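Local coordinates for KLLA0B12012p (Kluyveromyces lactis, PDB 6Y3P), which directly binds the mRNA decapping enzyme Dcp2 and, through the C-terminal ATP-grasp domain described here, probably binds ATP, at residues I90-V95 with V314-F319; E108-D113 with K139-K144; D122-D125 with E129-Q132; R155-I160 with Q164-S169. One frame throughout, in Å; residues are numbered along the deposited sequence.

Interaction 1 (I90-V95 with V314-F319)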
loop_
_atom_site.group_PDB
_atom_site.type_symbol
_atom_site.label_atom_id
_atom_site.label_comp_id
_atom_site.label_asym_id
_atom_site.label_seq_id
_atom_site.Cartn_x
_atom_site.Cartn_y
_atom_site.Cartn_z
ATOM N N ILE A 90 -10.064 -6.105 6.658
ATOM C CA ILE A 90 -9.817 -5.477 7.957
ATOM C C ILE A 90 -11.074 -5.543 8.839
ATOM O O ILE A 90 -10.966 -6.025 9.971
ATOM C CB ILE A 90 -9.191 -4.054 7.840
ATOM C CG1 ILE A 90 -7.766 -4.171 7.252
ATOM C CG2 ILE A 90 -9.175 -3.317 9.202
ATOM C CD1 ILE A 90 -7.075 -2.908 6.853
ATOM N N HIS A 91 -12.256 -5.135 8.307
ATOM C CA HIS A 91 -13.524 -5.171 9.046
ATOM C C HIS A 91 -13.826 -6.531 9.628
ATOM O O HIS A 91 -14.190 -6.611 10.807
ATOM C CB HIS A 91 -14.715 -4.724 8.187
ATOM C CG HIS A 91 -14.608 -3.344 7.627
ATOM N ND1 HIS A 91 -13.890 -2.346 8.274
ATOM C CD2 HIS A 91 -15.144 -2.835 6.489
ATOM C CE1 HIS A 91 -13.988 -1.274 7.500
ATOM N NE2 HIS A 91 -14.741 -1.514 6.418
ATOM N N SER A 92 -13.667 -7.607 8.822
ATOM C CA SER A 92 -13.984 -8.955 9.294
ATOM C C SER A 92 -12.993 -9.479 10.318
ATOM O O SER A 92 -13.355 -10.322 11.135
ATOM C CB SER A 92 -14.160 -9.931 8.135
ATOM O OG SER A 92 -13.020 -9.949 7.297
ATOM N N TYR A 93 -11.757 -8.973 10.298
ATOM C CA TYR A 93 -10.728 -9.377 11.248
ATOM C C TYR A 93 -10.845 -8.665 12.616
ATOM O O TYR A 93 -10.609 -9.304 13.636
ATOM C CB TYR A 93 -9.363 -9.120 10.621
ATOM C CG TYR A 93 -8.176 -9.332 11.531
ATOM C CD1 TYR A 93 -7.711 -10.613 11.817
ATOM C CD2 TYR A 93 -7.468 -8.252 12.038
ATOM C CE1 TYR A 93 -6.577 -10.810 12.601
ATOM C CE2 TYR A 93 -6.332 -8.437 12.823
ATOM C CZ TYR A 93 -5.889 -9.718 13.103
ATOM O OH TYR A 93 -4.762 -9.887 13.867
ATOM N N VAL A 94 -11.136 -7.350 12.630
ATOM C CA VAL A 94 -11.222 -6.549 13.859
ATOM C C VAL A 94 -12.423 -6.952 14.734
ATOM O O VAL A 94 -12.407 -6.694 15.949
ATOM C CB VAL A 94 -11.160 -5.007 13.633
ATOM C CG1 VAL A 94 -9.767 -4.561 13.174
ATOM C CG2 VAL A 94 -12.246 -4.519 12.677
ATOM N N VAL A 95 -13.445 -7.596 14.120
ATOM C CA VAL A 95 -14.642 -8.104 14.795
ATOM C C VAL A 95 -14.201 -9.021 15.955
ATOM O O VAL A 95 -14.600 -8.789 17.097
ATOM C CB VAL A 95 -15.623 -8.784 13.785
ATOM C CG1 VAL A 95 -16.568 -9.776 14.460
ATOM C CG2 VAL A 95 -16.408 -7.742 13.007
ATOM N N VAL A 314 -8.836 -14.730 7.068
ATOM C CA VAL A 314 -10.256 -14.404 6.812
ATOM C C VAL A 314 -11.044 -15.588 6.243
ATOM O O VAL A 314 -10.522 -16.379 5.450
ATOM C CB VAL A 314 -10.523 -13.122 5.983
ATOM C CG1 VAL A 314 -10.527 -11.885 6.875
ATOM C CG2 VAL A 314 -9.534 -12.976 4.837
ATOM N N ASP A 315 -12.305 -15.703 6.700
ATOM C CA ASP A 315 -13.277 -16.735 6.321
ATOM C C ASP A 315 -13.899 -16.419 4.950
ATOM O O ASP A 315 -14.654 -17.237 4.415
ATOM C CB ASP A 315 -14.378 -16.858 7.396
ATOM C CG ASP A 315 -13.908 -16.654 8.827
ATOM O OD1 ASP A 315 -13.558 -15.499 9.180
ATOM O OD2 ASP A 315 -13.925 -17.637 9.604
ATOM N N ARG A 316 -13.580 -15.220 4.402
ATOM C CA ARG A 316 -14.008 -14.689 3.099
ATOM C C ARG A 316 -12.801 -14.760 2.118
ATOM O O ARG A 316 -11.921 -15.613 2.302
ATOM C CB ARG A 316 -14.503 -13.221 3.234
ATOM C CG ARG A 316 -15.213 -12.858 4.540
ATOM C CD ARG A 316 -15.242 -11.353 4.752
ATOM N NE ARG A 316 -16.362 -10.725 4.048
ATOM C CZ ARG A 316 -16.747 -9.463 4.211
ATOM N NH1 ARG A 316 -16.107 -8.671 5.064
ATOM N NH2 ARG A 316 -17.781 -8.985 3.530
ATOM N N LEU A 317 -12.773 -13.874 1.084
ATOM C CA LEU A 317 -11.702 -13.749 0.090
ATOM C C LEU A 317 -10.397 -13.536 0.854
ATOM O O LEU A 317 -10.309 -12.605 1.662
ATOM C CB LEU A 317 -11.976 -12.524 -0.810
ATOM C CG LEU A 317 -11.429 -12.529 -2.239
ATOM C CD1 LEU A 317 -11.995 -11.379 -3.018
ATOM C CD2 LEU A 317 -9.913 -12.419 -2.284
ATOM N N ASN A 318 -9.405 -14.412 0.640
ATOM C CA ASN A 318 -8.142 -14.301 1.363
ATOM C C ASN A 318 -6.893 -14.305 0.478
ATOM O O ASN A 318 -6.940 -14.660 -0.700
ATOM C CB ASN A 318 -8.023 -15.362 2.478
ATOM C CG ASN A 318 -8.301 -16.800 2.137
ATOM O OD1 ASN A 318 -8.316 -17.221 0.971
ATOM N ND2 ASN A 318 -8.497 -17.596 3.183
ATOM N N PHE A 319 -5.774 -13.851 1.074
ATOM C CA PHE A 319 -4.446 -13.817 0.484
ATOM C C PHE A 319 -3.911 -15.227 0.625
ATOM O O PHE A 319 -3.919 -15.763 1.733
ATOM C CB PHE A 319 -3.568 -12.813 1.243
ATOM C CG PHE A 319 -2.116 -12.780 0.838
ATOM C CD1 PHE A 319 -1.723 -12.187 -0.356
ATOM C CD2 PHE A 319 -1.137 -13.316 1.662
ATOM C CE1 PHE A 319 -0.379 -12.163 -0.733
ATOM C CE2 PHE A 319 0.209 -13.268 1.296
ATOM C CZ PHE A 319 0.578 -12.701 0.098
#

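Interaction 2 (E108-D113 with K139-K144)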
loop_
_atom_site.group_PDB
_atom_site.type_symbol
_atom_site.label_atom_id
_atom_site.label_comp_id
_atom_site.label_asym_id
_atom_site.label_seq_id
_atom_site.Cartn_x
_atom_site.Cartn_y
_atom_site.Cartn_z
ATOM N N GLU A 108 -11.025 3.672 6.666
ATOM C CA GLU A 108 -12.099 2.901 6.065
ATOM C C GLU A 108 -12.629 3.626 4.840
ATOM O O GLU A 108 -12.570 4.855 4.773
ATOM C CB GLU A 108 -13.261 2.750 7.046
ATOM C CG GLU A 108 -12.936 1.980 8.302
ATOM C CD GLU A 108 -14.070 2.054 9.297
ATOM O OE1 GLU A 108 -14.309 3.157 9.839
ATOM O OE2 GLU A 108 -14.750 1.022 9.500
ATOM N N SER A 109 -13.140 2.864 3.881
ATOM C CA SER A 109 -13.798 3.369 2.683
ATOM C C SER A 109 -15.014 2.494 2.437
ATOM O O SER A 109 -15.057 1.331 2.865
ATOM C CB SER A 109 -12.865 3.357 1.479
ATOM O OG SER A 109 -12.375 2.049 1.238
ATOM N N PHE A 110 -16.036 3.082 1.823
ATOM C CA PHE A 110 -17.282 2.399 1.507
ATOM C C PHE A 110 -17.726 2.857 0.151
ATOM O O PHE A 110 -17.316 3.918 -0.300
ATOM C CB PHE A 110 -18.371 2.719 2.540
ATOM C CG PHE A 110 -17.990 2.443 3.971
ATOM C CD1 PHE A 110 -17.415 3.434 4.758
ATOM C CD2 PHE A 110 -18.216 1.194 4.539
ATOM C CE1 PHE A 110 -17.060 3.176 6.087
ATOM C CE2 PHE A 110 -17.867 0.941 5.871
ATOM C CZ PHE A 110 -17.294 1.934 6.636
ATOM N N ASN A 111 -18.542 2.035 -0.514
ATOM C CA ASN A 111 -19.102 2.337 -1.823
ATOM C C ASN A 111 -20.595 2.557 -1.675
ATOM O O ASN A 111 -21.293 1.751 -1.056
ATOM C CB ASN A 111 -18.767 1.239 -2.828
ATOM C CG ASN A 111 -17.511 1.549 -3.597
ATOM O OD1 ASN A 111 -16.390 1.301 -3.138
ATOM N ND2 ASN A 111 -17.674 2.170 -4.754
ATOM N N ILE A 112 -21.062 3.705 -2.150
ATOM C CA ILE A 112 -22.472 4.063 -2.071
ATOM C C ILE A 112 -23.021 4.385 -3.467
ATOM O O ILE A 112 -22.288 4.872 -4.329
ATOM C CB ILE A 112 -22.735 5.170 -1.004
ATOM C CG1 ILE A 112 -24.223 5.268 -0.643
ATOM C CG2 ILE A 112 -22.147 6.541 -1.370
ATOM C CD1 ILE A 112 -24.497 5.099 0.785
ATOM N N ASP A 113 -24.285 4.042 -3.695
ATOM C CA ASP A 113 -25.001 4.320 -4.936
ATOM C C ASP A 113 -26.219 5.135 -4.562
ATOM O O ASP A 113 -27.103 4.641 -3.854
ATOM C CB ASP A 113 -25.401 3.024 -5.671
ATOM C CG ASP A 113 -24.256 2.158 -6.191
ATOM O OD1 ASP A 113 -23.174 2.718 -6.511
ATOM O OD2 ASP A 113 -24.457 0.928 -6.322
ATOM N N LYS A 139 -15.661 10.347 13.456
ATOM C CA LYS A 139 -14.718 10.583 12.358
ATOM C C LYS A 139 -15.131 11.632 11.353
ATOM O O LYS A 139 -16.311 11.982 11.273
ATOM C CB LYS A 139 -14.486 9.256 11.601
ATOM C CG LYS A 139 -13.615 8.271 12.349
ATOM C CD LYS A 139 -13.805 6.859 11.868
ATOM C CE LYS A 139 -13.305 5.882 12.909
ATOM N NZ LYS A 139 -13.388 4.479 12.438
ATOM N N TRP A 140 -14.149 12.095 10.539
ATOM C CA TRP A 140 -14.351 13.008 9.412
ATOM C C TRP A 140 -14.418 12.135 8.172
ATOM O O TRP A 140 -13.897 11.008 8.161
ATOM C CB TRP A 140 -13.232 14.053 9.282
ATOM C CG TRP A 140 -13.144 15.000 10.447
ATOM C CD1 TRP A 140 -12.930 14.678 11.756
ATOM C CD2 TRP A 140 -13.308 16.422 10.406
ATOM N NE1 TRP A 140 -12.949 15.811 12.532
ATOM C CE2 TRP A 140 -13.164 16.899 11.727
ATOM C CE3 TRP A 140 -13.573 17.341 9.382
ATOM C CZ2 TRP A 140 -13.234 18.258 12.042
ATOM C CZ3 TRP A 140 -13.675 18.684 9.699
ATOM C CH2 TRP A 140 -13.511 19.129 11.015
ATOM N N TRP A 141 -15.127 12.613 7.152
ATOM C CA TRP A 141 -15.356 11.815 5.965
ATOM C C TRP A 141 -15.284 12.657 4.758
ATOM O O TRP A 141 -15.494 13.872 4.794
ATOM C CB TRP A 141 -16.755 11.146 6.013
ATOM C CG TRP A 141 -16.954 10.250 7.184
ATOM C CD1 TRP A 141 -17.435 10.602 8.411
ATOM C CD2 TRP A 141 -16.534 8.884 7.291
ATOM N NE1 TRP A 141 -17.350 9.532 9.277
ATOM C CE2 TRP A 141 -16.827 8.454 8.603
ATOM C CE3 TRP A 141 -15.998 7.960 6.383
ATOM C CZ2 TRP A 141 -16.646 7.125 9.013
ATOM C CZ3 TRP A 141 -15.789 6.649 6.799
ATOM C CH2 TRP A 141 -16.116 6.244 8.098
ATOM N N ILE A 142 -15.039 12.001 3.667
ATOM C CA ILE A 142 -15.007 12.659 2.396
ATOM C C ILE A 142 -15.902 11.877 1.422
ATOM O O ILE A 142 -15.923 10.640 1.455
ATOM C CB ILE A 142 -13.531 12.895 1.997
ATOM C CG1 ILE A 142 -13.414 14.170 1.213
ATOM C CG2 ILE A 142 -12.821 11.709 1.326
ATOM C CD1 ILE A 142 -12.290 14.850 1.578
ATOM N N LEU A 143 -16.764 12.611 0.693
ATOM C CA LEU A 143 -17.677 12.065 -0.308
ATOM C C LEU A 143 -17.020 12.277 -1.681
ATOM O O LEU A 143 -17.022 13.392 -2.198
ATOM C CB LEU A 143 -19.067 12.717 -0.227
ATOM C CG LEU A 143 -20.084 12.259 -1.298
ATOM C CD1 LEU A 143 -20.595 10.838 -1.043
ATOM C CD2 LEU A 143 -21.214 13.248 -1.438
ATOM N N LYS A 144 -16.408 11.206 -2.234
ATOM C CA LYS A 144 -15.687 11.240 -3.508
ATOM C C LYS A 144 -16.553 10.660 -4.612
ATOM O O LYS A 144 -16.840 9.457 -4.567
ATOM C CB LYS A 144 -14.375 10.421 -3.445
ATOM C CG LYS A 144 -13.372 10.806 -2.367
ATOM C CD LYS A 144 -12.650 9.558 -1.844
ATOM C CE LYS A 144 -11.172 9.519 -2.170
ATOM N NZ LYS A 144 -10.914 9.066 -3.561
#

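Interaction 3 (D122-D125 with E129-Q132)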
loop_
_atom_site.group_PDB
_atom_site.type_symbol
_atom_site.label_atom_id
_atom_site.label_comp_id
_atom_site.label_asym_id
_atom_site.label_seq_id
_atom_site.Cartn_x
_atom_site.Cartn_y
_atom_site.Cartn_z
ATOM N N ASP A 122 -32.045 5.267 2.131
ATOM C CA ASP A 122 -32.138 3.889 1.638
ATOM C C ASP A 122 -30.776 3.378 1.202
ATOM O O ASP A 122 -30.489 2.192 1.357
ATOM C CB ASP A 122 -33.106 3.796 0.456
ATOM C CG ASP A 122 -34.557 4.129 0.750
ATOM O OD1 ASP A 122 -34.848 4.601 1.882
ATOM O OD2 ASP A 122 -35.403 3.926 -0.152
ATOM N N ALA A 123 -29.941 4.273 0.647
ATOM C CA ALA A 123 -28.589 3.947 0.209
ATOM C C ALA A 123 -27.694 3.632 1.419
ATOM O O ALA A 123 -26.834 2.753 1.321
ATOM C CB ALA A 123 -28.016 5.088 -0.604
ATOM N N LEU A 124 -27.942 4.306 2.567
ATOM C CA LEU A 124 -27.218 4.087 3.820
ATOM C C LEU A 124 -27.581 2.740 4.460
ATOM O O LEU A 124 -26.783 2.175 5.213
ATOM C CB LEU A 124 -27.393 5.263 4.806
ATOM C CG LEU A 124 -26.832 6.648 4.364
ATOM C CD1 LEU A 124 -27.060 7.693 5.433
ATOM C CD2 LEU A 124 -25.360 6.597 4.048
ATOM N N ASP A 125 -28.758 2.204 4.120
ATOM C CA ASP A 125 -29.198 0.891 4.589
ATOM C C ASP A 125 -28.556 -0.206 3.742
ATOM O O ASP A 125 -28.025 -1.148 4.305
ATOM C CB ASP A 125 -30.727 0.810 4.631
ATOM C CG ASP A 125 -31.345 1.892 5.507
ATOM O OD1 ASP A 125 -30.673 2.342 6.464
ATOM O OD2 ASP A 125 -32.475 2.323 5.208
ATOM N N GLU A 129 -22.710 -1.061 7.199
ATOM C CA GLU A 129 -21.434 -0.797 7.881
ATOM C C GLU A 129 -21.182 0.711 7.965
ATOM O O GLU A 129 -20.839 1.212 9.034
ATOM C CB GLU A 129 -20.267 -1.481 7.154
ATOM C CG GLU A 129 -19.830 -2.802 7.754
ATOM C CD GLU A 129 -19.349 -3.802 6.721
ATOM O OE1 GLU A 129 -18.116 -4.006 6.624
ATOM O OE2 GLU A 129 -20.201 -4.371 5.998
ATOM N N LEU A 130 -21.403 1.417 6.841
ATOM C CA LEU A 130 -21.238 2.862 6.653
ATOM C C LEU A 130 -22.197 3.632 7.551
ATOM O O LEU A 130 -21.762 4.556 8.232
ATOM C CB LEU A 130 -21.537 3.197 5.170
ATOM C CG LEU A 130 -20.930 4.423 4.463
ATOM C CD1 LEU A 130 -21.897 4.979 3.450
ATOM C CD2 LEU A 130 -20.427 5.482 5.393
ATOM N N ARG A 131 -23.502 3.258 7.543
ATOM C CA ARG A 131 -24.549 3.909 8.353
ATOM C C ARG A 131 -24.126 3.986 9.819
ATOM O O ARG A 131 -24.179 5.063 10.422
ATOM C CB ARG A 131 -25.886 3.154 8.215
ATOM C CG ARG A 131 -27.012 3.584 9.179
ATOM C CD ARG A 131 -27.800 4.769 8.666
ATOM N NE ARG A 131 -29.210 4.693 9.037
ATOM C CZ ARG A 131 -30.206 5.146 8.280
ATOM N NH1 ARG A 131 -31.464 5.035 8.691
ATOM N NH2 ARG A 131 -29.953 5.704 7.102
ATOM N N GLN A 132 -23.681 2.836 10.363
ATOM C CA GLN A 132 -23.262 2.659 11.744
ATOM C C GLN A 132 -22.067 3.511 12.091
ATOM O O GLN A 132 -22.019 4.083 13.175
ATOM C CB GLN A 132 -22.992 1.181 12.034
ATOM C CG GLN A 132 -23.462 0.790 13.426
ATOM C CD GLN A 132 -23.530 -0.690 13.629
ATOM O OE1 GLN A 132 -22.728 -1.466 13.082
ATOM N NE2 GLN A 132 -24.424 -1.097 14.517
#

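Interaction 4 (R155-I160 with Q164-S169)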
loop_
_atom_site.group_PDB
_atom_site.type_symbol
_atom_site.label_atom_id
_atom_site.label_comp_id
_atom_site.label_asym_id
_atom_site.label_seq_id
_atom_site.Cartn_x
_atom_site.Cartn_y
_atom_site.Cartn_z
ATOM N N ARG A 155 -16.337 16.393 -1.309
ATOM C CA ARG A 155 -16.785 17.194 -0.172
ATOM C C ARG A 155 -16.654 16.508 1.204
ATOM O O ARG A 155 -16.870 15.299 1.337
ATOM C CB ARG A 155 -18.229 17.674 -0.402
ATOM C CG ARG A 155 -18.360 18.676 -1.551
ATOM C CD ARG A 155 -19.757 19.247 -1.681
ATOM N NE ARG A 155 -20.120 20.111 -0.553
ATOM C CZ ARG A 155 -21.295 20.724 -0.409
ATOM N NH1 ARG A 155 -22.243 20.587 -1.329
ATOM N NH2 ARG A 155 -21.532 21.476 0.659
ATOM N N ILE A 156 -16.312 17.314 2.223
ATOM C CA ILE A 156 -16.136 16.899 3.621
ATOM C C ILE A 156 -17.452 17.003 4.392
ATOM O O ILE A 156 -18.255 17.923 4.160
ATOM C CB ILE A 156 -14.986 17.716 4.312
ATOM C CG1 ILE A 156 -13.661 17.385 3.656
ATOM C CG2 ILE A 156 -14.859 17.415 5.823
ATOM C CD1 ILE A 156 -12.596 18.303 3.989
ATOM N N PHE A 157 -17.642 16.079 5.334
ATOM C CA PHE A 157 -18.785 16.022 6.246
ATOM C C PHE A 157 -18.431 15.140 7.436
ATOM O O PHE A 157 -17.452 14.390 7.382
ATOM C CB PHE A 157 -20.017 15.467 5.521
ATOM C CG PHE A 157 -19.917 14.004 5.141
ATOM C CD1 PHE A 157 -19.292 13.617 3.957
ATOM C CD2 PHE A 157 -20.487 13.019 5.949
ATOM C CE1 PHE A 157 -19.203 12.271 3.603
ATOM C CE2 PHE A 157 -20.428 11.678 5.578
ATOM C CZ PHE A 157 -19.790 11.311 4.402
ATOM N N LYS A 158 -19.249 15.182 8.483
ATOM C CA LYS A 158 -19.082 14.334 9.665
ATOM C C LYS A 158 -20.371 13.595 10.026
ATOM O O LYS A 158 -20.294 12.535 10.637
ATOM C CB LYS A 158 -18.597 15.147 10.871
ATOM C CG LYS A 158 -17.120 15.533 10.814
ATOM C CD LYS A 158 -16.509 15.663 12.220
ATOM C CE LYS A 158 -16.911 16.918 12.965
ATOM N NZ LYS A 158 -16.554 18.157 12.224
ATOM N N THR A 159 -21.552 14.153 9.682
ATOM C CA THR A 159 -22.855 13.552 10.026
ATOM C C THR A 159 -23.768 13.226 8.813
ATOM O O THR A 159 -23.611 13.787 7.716
ATOM C CB THR A 159 -23.604 14.436 11.044
ATOM O OG1 THR A 159 -23.998 15.646 10.406
ATOM C CG2 THR A 159 -22.760 14.772 12.281
ATOM N N ILE A 160 -24.764 12.357 9.058
ATOM C CA ILE A 160 -25.781 11.971 8.085
ATOM C C ILE A 160 -26.501 13.212 7.545
ATOM O O ILE A 160 -26.646 13.309 6.336
ATOM C CB ILE A 160 -26.729 10.874 8.651
ATOM C CG1 ILE A 160 -25.928 9.563 8.878
ATOM C CG2 ILE A 160 -27.935 10.648 7.727
ATOM C CD1 ILE A 160 -26.609 8.333 9.576
ATOM N N GLN A 164 -26.621 14.586 3.859
ATOM C CA GLN A 164 -27.955 14.837 3.311
ATOM C C GLN A 164 -28.038 16.225 2.651
ATOM O O GLN A 164 -28.625 16.352 1.586
ATOM C CB GLN A 164 -29.032 14.651 4.409
ATOM C CG GLN A 164 -30.501 14.872 3.939
ATOM C CD GLN A 164 -30.935 13.880 2.883
ATOM O OE1 GLN A 164 -31.131 12.692 3.143
ATOM N NE2 GLN A 164 -31.075 14.343 1.663
ATOM N N ALA A 165 -27.444 17.254 3.294
ATOM C CA ALA A 165 -27.398 18.637 2.811
ATOM C C ALA A 165 -26.508 18.733 1.565
ATOM O O ALA A 165 -26.831 19.484 0.647
ATOM C CB ALA A 165 -26.873 19.552 3.911
ATOM N N ILE A 166 -25.410 17.952 1.518
ATOM C CA ILE A 166 -24.515 17.916 0.364
ATOM C C ILE A 166 -25.310 17.408 -0.857
ATOM O O ILE A 166 -25.337 18.087 -1.893
ATOM C CB ILE A 166 -23.252 17.060 0.635
ATOM C CG1 ILE A 166 -22.330 17.717 1.698
ATOM C CG2 ILE A 166 -22.473 16.788 -0.673
ATOM C CD1 ILE A 166 -21.218 16.798 2.202
ATOM N N PHE A 167 -25.999 16.239 -0.701
ATOM C CA PHE A 167 -26.813 15.618 -1.755
ATOM C C PHE A 167 -27.960 16.492 -2.227
ATOM O O PHE A 167 -28.225 16.521 -3.424
ATOM C CB PHE A 167 -27.314 14.218 -1.345
ATOM C CG PHE A 167 -26.330 13.135 -1.724
ATOM C CD1 PHE A 167 -26.314 12.610 -3.004
ATOM C CD2 PHE A 167 -25.355 12.714 -0.826
ATOM C CE1 PHE A 167 -25.359 11.663 -3.371
ATOM C CE2 PHE A 167 -24.428 11.733 -1.181
ATOM C CZ PHE A 167 -24.415 11.232 -2.454
ATOM N N ASP A 168 -28.636 17.195 -1.301
ATOM C CA ASP A 168 -29.729 18.121 -1.588
ATOM C C ASP A 168 -29.228 19.276 -2.467
ATOM O O ASP A 168 -29.911 19.673 -3.411
ATOM C CB ASP A 168 -30.284 18.703 -0.268
ATOM C CG ASP A 168 -31.197 17.805 0.551
ATOM O OD1 ASP A 168 -31.461 16.669 0.117
ATOM O OD2 ASP A 168 -31.629 18.236 1.634
ATOM N N SER A 169 -28.024 19.807 -2.143
ATOM C CA SER A 169 -27.394 20.903 -2.877
ATOM C C SER A 169 -26.921 20.495 -4.281
ATOM O O SER A 169 -26.722 21.378 -5.119
ATOM C CB SER A 169 -26.268 21.538 -2.062
ATOM O OG SER A 169 -25.065 20.789 -2.098
#

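Interaction 1 (I90-V95 with V314-F319)
Ser92, on helix 83-95, meets Val314 and Arg316, which lie in the loop that leaves helix 290-313. The arginine starts with its CB pointing toward the helix, and its first carbons bring the chain up to the serine without touching it. At CD the contact begins: Arg316 CD lies 3.7 Å from Ser92 OG and almost as near to Ser92 CB. A bend about the CG-CD bond (chi3 84°) then turns the guanidinium along the helix surface, where Arg316 NH1 comes 3.8 Å from Ser92 CB, approaching obliquely. The other terminal nitrogen, NH2, reaches a weak hydrogen bond with His88 ND1, one helical turn back. No hydrogen bond joins the two segments; Arg316 meets the serine by van der Waals contact of CD and NH1.

Serine suits this place because it is small and can settle its own polarity. With OG held between the backbone N and the carbonyl carbon (chi1 56°), the hydroxyl is within hydrogen-bonding distance of His88 O and Thr89 O, which must share its one proton; Val314 CG1 packs against the same oxygen, 3.2 Å from Ser92 OG. Val314, the first residue after helix 290-313 to leave helical geometry, also touches Thr89 with its side chain. The arrangement is typical of helix-to-loop packing: the loop that follows one long helix rests on the flank of another, around a serine bonded back to its own helical carbonyls.

Interaction 2 (E108-D113 with K139-K144)
Glu108 meets Lys139 just before its strand begins, its extended chain carrying the carboxylate across. CG stands beside the backbone N (chi1 -63°), and the two chains cross at about a right angle. Lys139 NZ donates to Glu108 OE1 at 3.1 Å in a salt bridge, coming from above the carboxylate plane, 46° out of it. The same oxygen lies 4.0 Å from Trp141 CH2. Glu133 OE1 is also near Glu108 OE1, so the lysine probably eases a repulsion between two carboxylates. An alanine in place of Glu108 would probably cost Lys139 its salt-bridge mate and uncover part of the Trp141 ring.

Two residues on, Phe110 turns its ring edge to the indole, with CE1 3.8 Å from Trp141 CZ3. Large aromatics suit both positions because long, flat side chains can meet across the width of the intervening strand.

That strand, 194-200, runs antiparallel between 109-113 and 140-145 and shares backbone hydrogen bonds with Glu108, Phe110 and Ile112 on one side and with Trp140 on the other. Helix 128-136 covers the aromatic pair through Leu130 on Phe110 and Leu134 on Trp141, while Phe157 of strand 154-157 meets the indole.

Interaction 3 (D122-D125 with E129-Q132)
Leu124 and Arg131 face each other where two consecutive short helices, 120-125 and 128-136, are joined by a tight turn within the connection between strands 109-113 and 140-145. The turn brings the backbones close, with Leu124 CA only 5.3 Å from Arg131 CA. Leu124 O rests 3.3 Å from Arg131 CB, so the arginine's first carbon packs directly on the leucine's backbone.

Leucine fits the buried side of the turn. Its branches diverge: CD2 meets Leu130 CD1 at 3.9 Å, whereas CD1 approaches Arg131 NH2. Leu130 also leans on Phe110 and Ile112 of the nearby strand, which joins the helical pair to the sheet.

Arg131 serves both an apolar and a charged neighbour. CG lies anti to the backbone N (chi1 171°), and a bend at chi2 (85°) folds the chain across the leucine at about a right angle. Leu124 CB consequently sits at the guanidinium edge, 3.5 Å from Arg131 NH2. Weak, long ion pairs to Asp121 and Glu135 add to the charge balance. Asp125 lies alongside and makes a salt bridge by charge alone: no N-H points at its OD1, which is held 3.3 Å above the guanidinium plane, over the centre.

Interaction 4 (R155-I160 with Q164-S169)
Arg155 NH1 donates to Ser169 OG at 2.9 Å, the oxygen lying in the guanidinium plane though the bond is bent (134°). The serine hydroxyl in turn donates to Ile166 O, 2.7 Å from OG, linking the arginine to the helix. Arg155 NE also forms a salt bridge with Asp252, its strongest partner. At the start of the helix Gln164 N bonds to Ile160 O at 2.8 Å, and Gln164 NE2 reaches Asp168 OD1 as well as Ala117 O.

Between these polar ends lies Ile166. Its CG1 sits 3.8 Å above the guanidinium plane of Arg155, over the centre, as the side chains slide past each other. A branched isoleucine suits this place: CG2 packs against Arg155 CD, while the CG1-CD1 arm runs over the guanidinium and puts CD1 3.8 Å from Phe157 CB. A leucine in place of Arg155 would probably leave Asp252 without its charged mate and Ser169 OG without its donor.

Thr159 occupies the N-cap, where the chain turns from strand to helix. Strand 155-157 and helix 164-169 run roughly antiparallel (148°), axes 9.8 Å apart at closest: a beta-alpha unit, its helix packed on the antiparallel sheet of strands 140-145 and 154-157 in this ATP-grasp domain.

In the fold
Interactions 2, 3 and 4 form one cluster, with the centres of 3 and 4 each about 11 Å from that of 2. Interaction 3 lies in the connection that interaction 2 closes, and Phe110 CG touches Leu130 CG at 3.6 Å. Interactions 2 and 4 share a sheet: Leu143 N probably bonds to Arg155 O (2.8 Å). Leu124 CD1 and Ile160 CG2, 3.8 Å apart, join 3 to 4. Interaction 1 stands about 20 Å from 2 and 3, centre to centre, and reaches them through His91, whose CE1 packs 3.1 Å from Glu108 OE2. Its nearest atoms are about 14 Å from interaction 4. All belong to the tubulin-tyrosine ligase-like ATP-grasp region, with no nucleotide among these contacts.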